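Local coordinates for protein alpha-galactosidase (Lactobacillus brevis, PDB 3MI6) that probably hydrolyses terminal, non-reducing alpha-D-galactose residues from alpha-D-galactosides such as galactose oligosaccharides and galactomannans, at residues Leu80-Phe85 with Ile100-Tyr105; Asn335-Thr340 with Val365-Trp370; Asp450-Glu455 with Leu498-Arg503. All blocks are in the same frame, centred on the assembly; numbering follows the deposited sequence.

Interaction 1 (Leu80-Phe85 with Ile100-Tyr105)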
loop_
_atom_site.group_PDB
_atom_site.type_symbol
_atom_site.label_atom_id
_atom_site.label_comp_id
_atom_site.label_asym_id
_atom_site.label_seq_id
_atom_site.Cartn_x
_atom_site.Cartn_y
_atom_site.Cartn_z
ATOM N N LEU D 80 10.826 -11.105 34.044
ATOM C CA LEU D 80 11.475 -9.814 33.929
ATOM C C LEU D 80 12.401 -9.584 35.107
ATOM O O LEU D 80 12.009 -9.781 36.262
ATOM C CB LEU D 80 10.423 -8.711 33.910
ATOM C CG LEU D 80 10.998 -7.313 34.147
ATOM C CD1 LEU D 80 11.656 -6.788 32.880
ATOM C CD2 LEU D 80 9.919 -6.361 34.618
ATOM N N GLY D 81 13.625 -9.153 34.823
ATOM C CA GLY D 81 14.564 -8.795 35.872
ATOM C C GLY D 81 15.949 -9.378 35.684
ATOM O O GLY D 81 16.908 -8.985 36.352
ATOM N N LYS D 82 16.056 -10.301 34.742
ATOM C CA LYS D 82 17.261 -11.074 34.587
ATOM C C LYS D 82 18.030 -10.752 33.314
ATOM O O LYS D 82 18.875 -11.531 32.893
ATOM C CB LYS D 82 16.900 -12.552 34.638
ATOM C CG LYS D 82 16.337 -13.000 35.980
ATOM C CD LYS D 82 17.359 -13.825 36.775
ATOM C CE LYS D 82 18.439 -12.956 37.395
ATOM N NZ LYS D 82 19.460 -13.756 38.104
ATOM N N GLY D 83 17.753 -9.602 32.706
ATOM C CA GLY D 83 18.463 -9.196 31.495
ATOM C C GLY D 83 17.570 -9.120 30.268
ATOM O O GLY D 83 17.913 -8.521 29.254
ATOM N N ASP D 84 16.412 -9.751 30.369
ATOM C CA ASP D 84 15.384 -9.634 29.356
ATOM C C ASP D 84 14.493 -8.467 29.717
ATOM O O ASP D 84 13.995 -8.375 30.848
ATOM C CB ASP D 84 14.544 -10.908 29.302
ATOM C CG ASP D 84 13.803 -11.055 27.995
ATOM O OD1 ASP D 84 13.827 -10.093 27.196
ATOM O OD2 ASP D 84 13.206 -12.129 27.757
ATOM N N PHE D 85 14.287 -7.568 28.762
ATOM C CA PHE D 85 13.435 -6.409 29.006
ATOM C C PHE D 85 12.123 -6.430 28.215
ATOM O O PHE D 85 11.292 -5.535 28.345
ATOM C CB PHE D 85 14.218 -5.116 28.810
ATOM C CG PHE D 85 15.257 -4.892 29.862
ATOM C CD1 PHE D 85 14.888 -4.465 31.140
ATOM C CD2 PHE D 85 16.602 -5.130 29.595
ATOM C CE1 PHE D 85 15.838 -4.263 32.131
ATOM C CE2 PHE D 85 17.565 -4.926 30.587
ATOM C CZ PHE D 85 17.176 -4.493 31.856
ATOM N N ILE D 100 12.061 -10.708 41.569
ATOM C CA ILE D 100 12.986 -11.538 40.823
ATOM C C ILE D 100 12.610 -13.009 40.932
ATOM O O ILE D 100 12.183 -13.479 41.983
ATOM C CB ILE D 100 14.421 -11.335 41.286
ATOM C CG1 ILE D 100 14.761 -9.850 41.274
ATOM C CG2 ILE D 100 15.370 -12.094 40.399
ATOM C CD1 ILE D 100 14.218 -9.109 40.081
ATOM N N THR D 101 12.750 -13.730 39.828
ATOM C CA THR D 101 12.481 -15.153 39.826
ATOM C C THR D 101 13.506 -15.877 38.993
ATOM O O THR D 101 13.755 -15.506 37.854
ATOM C CB THR D 101 11.093 -15.456 39.283
ATOM O OG1 THR D 101 10.125 -15.121 40.280
ATOM C CG2 THR D 101 10.967 -16.930 38.966
ATOM N N GLU D 102 14.117 -16.912 39.551
ATOM C CA GLU D 102 15.091 -17.672 38.770
ATOM C C GLU D 102 14.677 -19.113 38.564
ATOM O O GLU D 102 15.000 -19.978 39.372
ATOM C CB GLU D 102 16.471 -17.603 39.402
ATOM C CG GLU D 102 17.100 -16.249 39.261
ATOM C CD GLU D 102 18.220 -16.029 40.231
ATOM O OE1 GLU D 102 18.819 -17.031 40.675
ATOM O OE2 GLU D 102 18.504 -14.853 40.551
ATOM N N LEU D 103 13.953 -19.366 37.480
ATOM C CA LEU D 103 13.556 -20.727 37.171
ATOM C C LEU D 103 14.770 -21.580 36.848
ATOM O O LEU D 103 15.739 -21.107 36.238
ATOM C CB LEU D 103 12.571 -20.766 36.016
ATOM C CG LEU D 103 11.195 -20.199 36.338
ATOM C CD1 LEU D 103 10.323 -20.296 35.107
ATOM C CD2 LEU D 103 10.574 -20.943 37.507
ATOM N N THR D 104 14.710 -22.833 37.288
ATOM C CA THR D 104 15.747 -23.798 37.029
ATOM C C THR D 104 15.069 -25.134 36.842
ATOM O O THR D 104 14.409 -25.630 37.762
ATOM C CB THR D 104 16.683 -23.932 38.212
ATOM O OG1 THR D 104 17.297 -22.667 38.482
ATOM C CG2 THR D 104 17.753 -24.949 37.899
ATOM N N TYR D 105 15.233 -25.706 35.648
ATOM C CA TYR D 105 14.688 -27.019 35.311
ATOM C C TYR D 105 15.090 -28.083 36.330
ATOM O O TYR D 105 16.214 -28.087 36.851
ATOM C CB TYR D 105 15.146 -27.431 33.901
ATOM C CG TYR D 105 14.859 -28.871 33.528
ATOM C CD1 TYR D 105 13.609 -29.253 33.058
ATOM C CD2 TYR D 105 15.841 -29.846 33.631
ATOM C CE1 TYR D 105 13.339 -30.571 32.707
ATOM C CE2 TYR D 105 15.581 -31.175 33.282
ATOM C CZ TYR D 105 14.328 -31.531 32.825
ATOM O OH TYR D 105 14.067 -32.842 32.477
#
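Lys-82 and Glu-102 carry this contact, their side chains crossing at about a right angle. Both lie in the all-beta N-terminal domain of a family 36 glycoside hydrolase: Lys-82 in the loop before strand 90-93, Glu-102 just ahead of strand 103-112, an edge strand, within this chain, of a large antiparallel sheet. The lysine chain leaves with CG anti to its own carbonyl carbon (chi1 -64°) and then bends at chi2 and chi3, whereas the glutamate is extended beyond CG. The lysine meets the glutamate with its methylenes as well as its amine, CD of Lys-82 lying 3.5 Å from CG of Glu-102. NZ of Lys-82 stands 2.8 Å from OE2 of Glu-102, a salt bridge whose hydrogen-bond geometry is weak. A second subunit shares both charged groups, since its Thr-439 accepts from NZ through O and donates to OE2 through N; the pair therefore belongs to the subunit interface as well. An alanine in place of Lys-82 would probably leave OE2 of Glu-102 without its cationic mate and Thr-439 O of the second subunit without this donor.

The other part of the contact is apolar and looser. The end of the Ile-100 side chain comes nearer the loop, its CG2 lying 4.4 Å from CE of Lys-82. The loop backbone passes close by at Gly-81, where, at a phi of 133°, a CB would be jammed against the carbonyl O of Leu-80, and CD1 of Ile-100 lies 4.2 Å from CA of Gly-81.

Interaction 2 (Asn335-Thr340 with Val365-Trp370)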
loop_
_atom_site.group_PDB
_atom_site.type_symbol
_atom_site.label_atom_id
_atom_site.label_comp_id
_atom_site.label_asym_id
_atom_site.label_seq_id
_atom_site.Cartn_x
_atom_site.Cartn_y
_atom_site.Cartn_z
ATOM N N ASN D 335 -37.893 -18.445 18.141
ATOM C CA ASN D 335 -37.716 -17.662 19.357
ATOM C C ASN D 335 -38.618 -16.434 19.260
ATOM O O ASN D 335 -38.609 -15.741 18.230
ATOM C CB ASN D 335 -36.237 -17.263 19.465
ATOM C CG ASN D 335 -35.902 -16.504 20.743
ATOM O OD1 ASN D 335 -36.722 -15.754 21.280
ATOM N ND2 ASN D 335 -34.673 -16.681 21.220
ATOM N N ASN D 336 -39.402 -16.171 20.311
ATOM C CA ASN D 336 -40.389 -15.073 20.297
ATOM C C ASN D 336 -39.865 -13.666 20.643
ATOM O O ASN D 336 -40.643 -12.718 20.735
ATOM C CB ASN D 336 -41.558 -15.398 21.218
ATOM C CG ASN D 336 -41.150 -15.426 22.672
ATOM O OD1 ASN D 336 -40.296 -16.214 23.061
ATOM N ND2 ASN D 336 -41.755 -14.564 23.485
ATOM N N TRP D 337 -38.551 -13.537 20.820
ATOM C CA TRP D 337 -37.928 -12.272 21.212
ATOM C C TRP D 337 -38.264 -11.103 20.271
ATOM O O TRP D 337 -39.069 -10.245 20.631
ATOM C CB TRP D 337 -36.405 -12.441 21.415
ATOM C CG TRP D 337 -35.636 -11.138 21.634
ATOM C CD1 TRP D 337 -34.566 -10.693 20.916
ATOM C CD2 TRP D 337 -35.895 -10.126 22.623
ATOM N NE1 TRP D 337 -34.142 -9.477 21.391
ATOM C CE2 TRP D 337 -34.936 -9.108 22.440
ATOM C CE3 TRP D 337 -36.845 -9.983 23.640
ATOM C CZ2 TRP D 337 -34.891 -7.972 23.235
ATOM C CZ3 TRP D 337 -36.800 -8.852 24.432
ATOM C CH2 TRP D 337 -35.826 -7.858 24.223
ATOM N N GLU D 338 -37.657 -11.068 19.078
ATOM C CA GLU D 338 -37.914 -10.000 18.090
ATOM C C GLU D 338 -39.344 -10.064 17.512
ATOM O O GLU D 338 -39.765 -9.196 16.730
ATOM C CB GLU D 338 -36.886 -10.035 16.941
ATOM C CG GLU D 338 -35.425 -9.722 17.320
ATOM C CD GLU D 338 -34.486 -9.648 16.088
ATOM O OE1 GLU D 338 -34.876 -9.005 15.078
ATOM O OE2 GLU D 338 -33.363 -10.226 16.134
ATOM N N ALA D 339 -40.082 -11.097 17.913
ATOM C CA ALA D 339 -41.439 -11.320 17.439
ATOM C C ALA D 339 -42.475 -10.627 18.306
ATOM O O ALA D 339 -43.454 -10.098 17.793
ATOM C CB ALA D 339 -41.725 -12.805 17.371
ATOM N N THR D 340 -42.261 -10.632 19.619
ATOM C CA THR D 340 -43.240 -10.074 20.553
ATOM C C THR D 340 -42.539 -9.062 21.480
ATOM O O THR D 340 -43.123 -8.044 21.864
ATOM C CB THR D 340 -44.119 -11.192 21.190
ATOM O OG1 THR D 340 -43.285 -12.276 21.613
ATOM C CG2 THR D 340 -45.161 -11.716 20.202
ATOM N N VAL D 365 -38.567 -21.746 21.679
ATOM C CA VAL D 365 -37.772 -21.156 22.759
ATOM C C VAL D 365 -38.398 -19.887 23.340
ATOM O O VAL D 365 -38.309 -18.818 22.740
ATOM C CB VAL D 365 -36.355 -20.771 22.299
ATOM C CG1 VAL D 365 -35.558 -20.310 23.479
ATOM C CG2 VAL D 365 -35.667 -21.931 21.608
ATOM N N LEU D 366 -39.013 -20.004 24.514
ATOM C CA LEU D 366 -39.563 -18.850 25.197
ATOM C C LEU D 366 -38.420 -17.948 25.690
ATOM O O LEU D 366 -37.520 -18.415 26.400
ATOM C CB LEU D 366 -40.410 -19.335 26.360
ATOM C CG LEU D 366 -41.010 -18.309 27.308
ATOM C CD1 LEU D 366 -41.955 -17.418 26.564
ATOM C CD2 LEU D 366 -41.718 -19.024 28.450
ATOM N N ASP D 367 -38.435 -16.670 25.309
ATOM C CA ASP D 367 -37.329 -15.773 25.661
ATOM C C ASP D 367 -37.668 -14.912 26.872
ATOM O O ASP D 367 -38.494 -15.290 27.705
ATOM C CB ASP D 367 -36.906 -14.893 24.467
ATOM C CG ASP D 367 -35.392 -14.571 24.458
ATOM O OD1 ASP D 367 -34.602 -15.370 23.892
ATOM O OD2 ASP D 367 -34.998 -13.511 24.994
ATOM N N ASP D 368 -37.021 -13.755 26.953
ATOM C CA ASP D 368 -37.117 -12.865 28.097
ATOM C C ASP D 368 -38.571 -12.519 28.408
ATOM O O ASP D 368 -39.345 -12.207 27.503
ATOM C CB ASP D 368 -36.309 -11.587 27.816
ATOM C CG ASP D 368 -35.966 -10.801 29.077
ATOM O OD1 ASP D 368 -36.677 -10.911 30.092
ATOM O OD2 ASP D 368 -34.976 -10.053 29.044
ATOM N N GLY D 369 -38.940 -12.593 29.685
ATOM C CA GLY D 369 -40.234 -12.109 30.129
ATOM C C GLY D 369 -41.101 -13.073 30.921
ATOM O O GLY D 369 -42.143 -12.686 31.431
ATOM N N TRP D 370 -40.679 -14.321 31.049
ATOM C CA TRP D 370 -41.542 -15.332 31.648
ATOM C C TRP D 370 -41.522 -15.354 33.181
ATOM O O TRP D 370 -42.402 -15.941 33.820
ATOM C CB TRP D 370 -41.181 -16.715 31.107
ATOM C CG TRP D 370 -39.786 -17.122 31.425
ATOM C CD1 TRP D 370 -38.684 -16.886 30.675
ATOM C CD2 TRP D 370 -39.345 -17.826 32.581
ATOM N NE1 TRP D 370 -37.576 -17.403 31.285
ATOM C CE2 TRP D 370 -37.955 -17.987 32.463
ATOM C CE3 TRP D 370 -39.987 -18.336 33.705
ATOM C CZ2 TRP D 370 -37.190 -18.642 33.427
ATOM C CZ3 TRP D 370 -39.231 -18.985 34.663
ATOM C CH2 TRP D 370 -37.847 -19.136 34.517
#
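Asn-335 and Asn-336 both grip Asp-367, and the close part of the contact is polar and buried. ND2 of Asn-335 donates to OD1 of Asp-367 at 3.0 Å (N-H...O 156°); the acceptor lies near the amide plane, whereas the donor meets the carboxylate oxygen on its anti side, 34° out of the carboxylate plane. OD1 of Asn-335 is an acceptor, taking the N-H of Trp-337 in a capping bond at the start of helix 337-340. Asn-336 has CG between its backbone N and carbonyl carbon (chi1 67°), and its OD1 receives the backbone N of Asp-367 at 3.0 Å, in the carbonyl plane and on a lone pair. Lys-477 forms a salt bridge to the same OD1 of Asp-367 that Asn-335 holds.

Between the two segments the packing is looser at the partly exposed Trp-337, whose ring also meets Tyr-341 edge-to-face. CB of Trp-337 is 3.9 Å from CG of Asp-367, and CZ3 approaches CB of Asp-368 obliquely at 4.4 Å; the carboxylate of Asp-368 turns to Arg-374. Asn-335 and Val-365 form a parallel bridge between the first two strands of the (beta/alpha)8 barrel, at whose C-terminal strand ends Asp-367 and Asp-368 are predicted to bind substrate.

Interaction 3 (Asp450-Glu455 with Leu498-Arg503); sequences DMARPE and LELPHR
Arg-503 touches Ala-452 at the very root of its side chain, CB to CB at 4.1 Å. Beyond CB the arginine turns to its own segment and to strand 283-285, where it packs on Trp-283. Its CG is anti to the carbonyl carbon (chi1 -80°), and the chain runs extended from CG through CD to NE, which ends 6.2 Å from CB of Ala-452. NE donates to OE1 of Glu-499 at 2.7 Å (N-H...O 156°), and NH2 reaches that same oxygen at 3.0 Å. This side-on salt bridge spans the first turn of helix 500-518, and OE1 lies nearly in the guanidinium plane.

The contact sits in the Melibiase (beta/alpha)8 domain, joining the start of helix 500-518 to the type I beta turn Asp-450 to Arg-453 that leads into helix 454-471. Arg-453 N closes that turn on Asp-450 O at 3.1 Å, and Ala-452 faces the other helix from within it. Leu-500, one helical turn before Arg-503, is the second apolar partner: its CD2 lies 4.2 Å from CB of Ala-452. In the same turn, OD2 of Asp-450 is bonded to Ser-489 OG.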
loop_
_atom_site.group_PDB
_atom_site.type_symbol
_atom_site.label_atom_id
_atom_site.label_comp_id
_atom_site.label_asym_id
_atom_site.label_seq_id
_atom_site.Cartn_x
_atom_site.Cartn_y
_atom_site.Cartn_z
ATOM N N ASP D 450 -22.350 -11.479 42.708
ATOM C CA ASP D 450 -21.013 -11.974 43.002
ATOM C C ASP D 450 -20.874 -13.497 42.820
ATOM O O ASP D 450 -20.979 -14.268 43.767
ATOM C CB ASP D 450 -20.604 -11.556 44.405
ATOM C CG ASP D 450 -19.186 -11.895 44.706
ATOM O OD1 ASP D 450 -18.584 -12.631 43.909
ATOM O OD2 ASP D 450 -18.669 -11.428 45.737
HETATM N N MSE D 451 -20.627 -13.916 41.591
HETATM C CA MSE D 451 -20.417 -15.324 41.267
HETATM C C MSE D 451 -19.217 -15.928 41.975
HETATM O O MSE D 451 -18.975 -17.125 41.881
HETATM C CB MSE D 451 -20.206 -15.491 39.759
HETATM C CG MSE D 451 -21.391 -15.083 38.900
HETATM SE SE MSE D 451 -22.964 -16.203 39.227
HETATM C CE MSE D 451 -22.202 -17.936 38.771
ATOM N N ALA D 452 -18.441 -15.094 42.652
ATOM C CA ALA D 452 -17.251 -15.566 43.337
ATOM C C ALA D 452 -17.643 -16.300 44.611
ATOM O O ALA D 452 -16.836 -17.026 45.187
ATOM C CB ALA D 452 -16.326 -14.409 43.652
ATOM N N ARG D 453 -18.887 -16.108 45.046
ATOM C CA ARG D 453 -19.394 -16.747 46.255
ATOM C C ARG D 453 -20.073 -18.070 45.938
ATOM O O ARG D 453 -21.025 -18.118 45.159
ATOM C CB ARG D 453 -20.401 -15.840 46.950
ATOM C CG ARG D 453 -19.885 -14.478 47.307
ATOM C CD ARG D 453 -21.035 -13.503 47.396
ATOM N NE ARG D 453 -20.692 -12.361 48.231
ATOM C CZ ARG D 453 -21.170 -12.164 49.456
ATOM N NH1 ARG D 453 -22.028 -13.027 49.989
ATOM N NH2 ARG D 453 -20.795 -11.092 50.145
ATOM N N PRO D 454 -19.587 -19.152 46.547
ATOM C CA PRO D 454 -20.205 -20.465 46.352
ATOM C C PRO D 454 -21.652 -20.535 46.843
ATOM O O PRO D 454 -22.389 -21.413 46.414
ATOM C CB PRO D 454 -19.296 -21.398 47.157
ATOM C CG PRO D 454 -17.975 -20.711 47.145
ATOM C CD PRO D 454 -18.278 -19.246 47.211
ATOM N N GLU D 455 -22.072 -19.637 47.722
ATOM C CA GLU D 455 -23.477 -19.645 48.119
ATOM C C GLU D 455 -24.342 -19.213 46.939
ATOM O O GLU D 455 -25.463 -19.677 46.769
ATOM C CB GLU D 455 -23.743 -18.790 49.380
ATOM C CG GLU D 455 -23.425 -17.289 49.279
ATOM C CD GLU D 455 -22.047 -16.900 49.858
ATOM O OE1 GLU D 455 -21.080 -17.704 49.755
ATOM O OE2 GLU D 455 -21.933 -15.776 50.408
ATOM N N LEU D 498 -7.930 -8.448 43.533
ATOM C CA LEU D 498 -7.502 -8.642 42.157
ATOM C C LEU D 498 -7.779 -10.050 41.672
ATOM O O LEU D 498 -7.349 -10.421 40.580
ATOM C CB LEU D 498 -6.017 -8.362 42.021
ATOM C CG LEU D 498 -5.630 -6.918 42.265
ATOM C CD1 LEU D 498 -4.141 -6.811 42.259
ATOM C CD2 LEU D 498 -6.251 -6.025 41.218
ATOM N N GLU D 499 -8.480 -10.836 42.486
ATOM C CA GLU D 499 -8.806 -12.216 42.127
ATOM C C GLU D 499 -10.269 -12.342 41.774
ATOM O O GLU D 499 -10.734 -13.438 41.489
ATOM C CB GLU D 499 -8.552 -13.166 43.290
ATOM C CG GLU D 499 -7.123 -13.567 43.573
ATOM C CD GLU D 499 -7.019 -14.387 44.866
ATOM O OE1 GLU D 499 -8.004 -15.078 45.208
ATOM O OE2 GLU D 499 -5.968 -14.337 45.548
ATOM N N LEU D 500 -11.010 -11.239 41.817
ATOM C CA LEU D 500 -12.447 -11.305 41.582
ATOM C C LEU D 500 -12.725 -11.706 40.142
ATOM O O LEU D 500 -13.448 -12.670 39.895
ATOM C CB LEU D 500 -13.114 -9.972 41.894
ATOM C CG LEU D 500 -14.573 -9.885 42.349
ATOM C CD1 LEU D 500 -15.072 -8.447 42.170
ATOM C CD2 LEU D 500 -15.500 -10.858 41.630
ATOM N N PRO D 501 -12.148 -10.974 39.173
ATOM C CA PRO D 501 -12.489 -11.329 37.799
ATOM C C PRO D 501 -12.308 -12.809 37.513
ATOM O O PRO D 501 -13.237 -13.427 37.026
ATOM C CB PRO D 501 -11.533 -10.467 36.975
ATOM C CG PRO D 501 -11.362 -9.247 37.812
ATOM C CD PRO D 501 -11.306 -9.764 39.225
ATOM N N HIS D 502 -11.154 -13.385 37.814
ATOM C CA HIS D 502 -10.970 -14.798 37.507
ATOM C C HIS D 502 -11.892 -15.707 38.314
ATOM O O HIS D 502 -12.361 -16.733 37.817
ATOM C CB HIS D 502 -9.530 -15.226 37.708
ATOM C CG HIS D 502 -9.259 -16.620 37.253
ATOM N ND1 HIS D 502 -8.745 -17.584 38.085
ATOM C CD2 HIS D 502 -9.445 -17.215 36.054
ATOM C CE1 HIS D 502 -8.612 -18.713 37.414
ATOM N NE2 HIS D 502 -9.033 -18.517 36.181
ATOM N N ARG D 503 -12.156 -15.333 39.562
ATOM C CA ARG D 503 -12.982 -16.158 40.420
ATOM C C ARG D 503 -14.406 -16.135 39.908
ATOM O O ARG D 503 -15.076 -17.167 39.860
ATOM C CB ARG D 503 -12.908 -15.685 41.872
ATOM C CG ARG D 503 -11.670 -16.155 42.608
ATOM C CD ARG D 503 -11.593 -15.577 44.005
ATOM N NE ARG D 503 -10.429 -16.094 44.720
ATOM C CZ ARG D 503 -10.426 -17.233 45.406
ATOM N NH1 ARG D 503 -11.529 -17.975 45.464
ATOM N NH2 ARG D 503 -9.323 -17.633 46.026
#

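From the N terminus the three contacts close in series, without nesting or crossing. Interaction 1 closes a loop of 14 intervening residues that includes strand 90-93, within the N-terminal beta domain. Interaction 2 follows in the Melibiase range and closes 24 residues, among them helix 346-358, the crossover from the first barrel strand to the second. Interaction 3 closes the longest loop, 42 residues, containing most of helix 454-471 and strand 475-478, and brings the turn that leads into helix 454-471 against the start of helix 500-518. Interactions 1 and 2 lie on opposite sides of the chain's centre, their centres 55 Å apart; interaction 3 is 31 Å, centre to centre, from each.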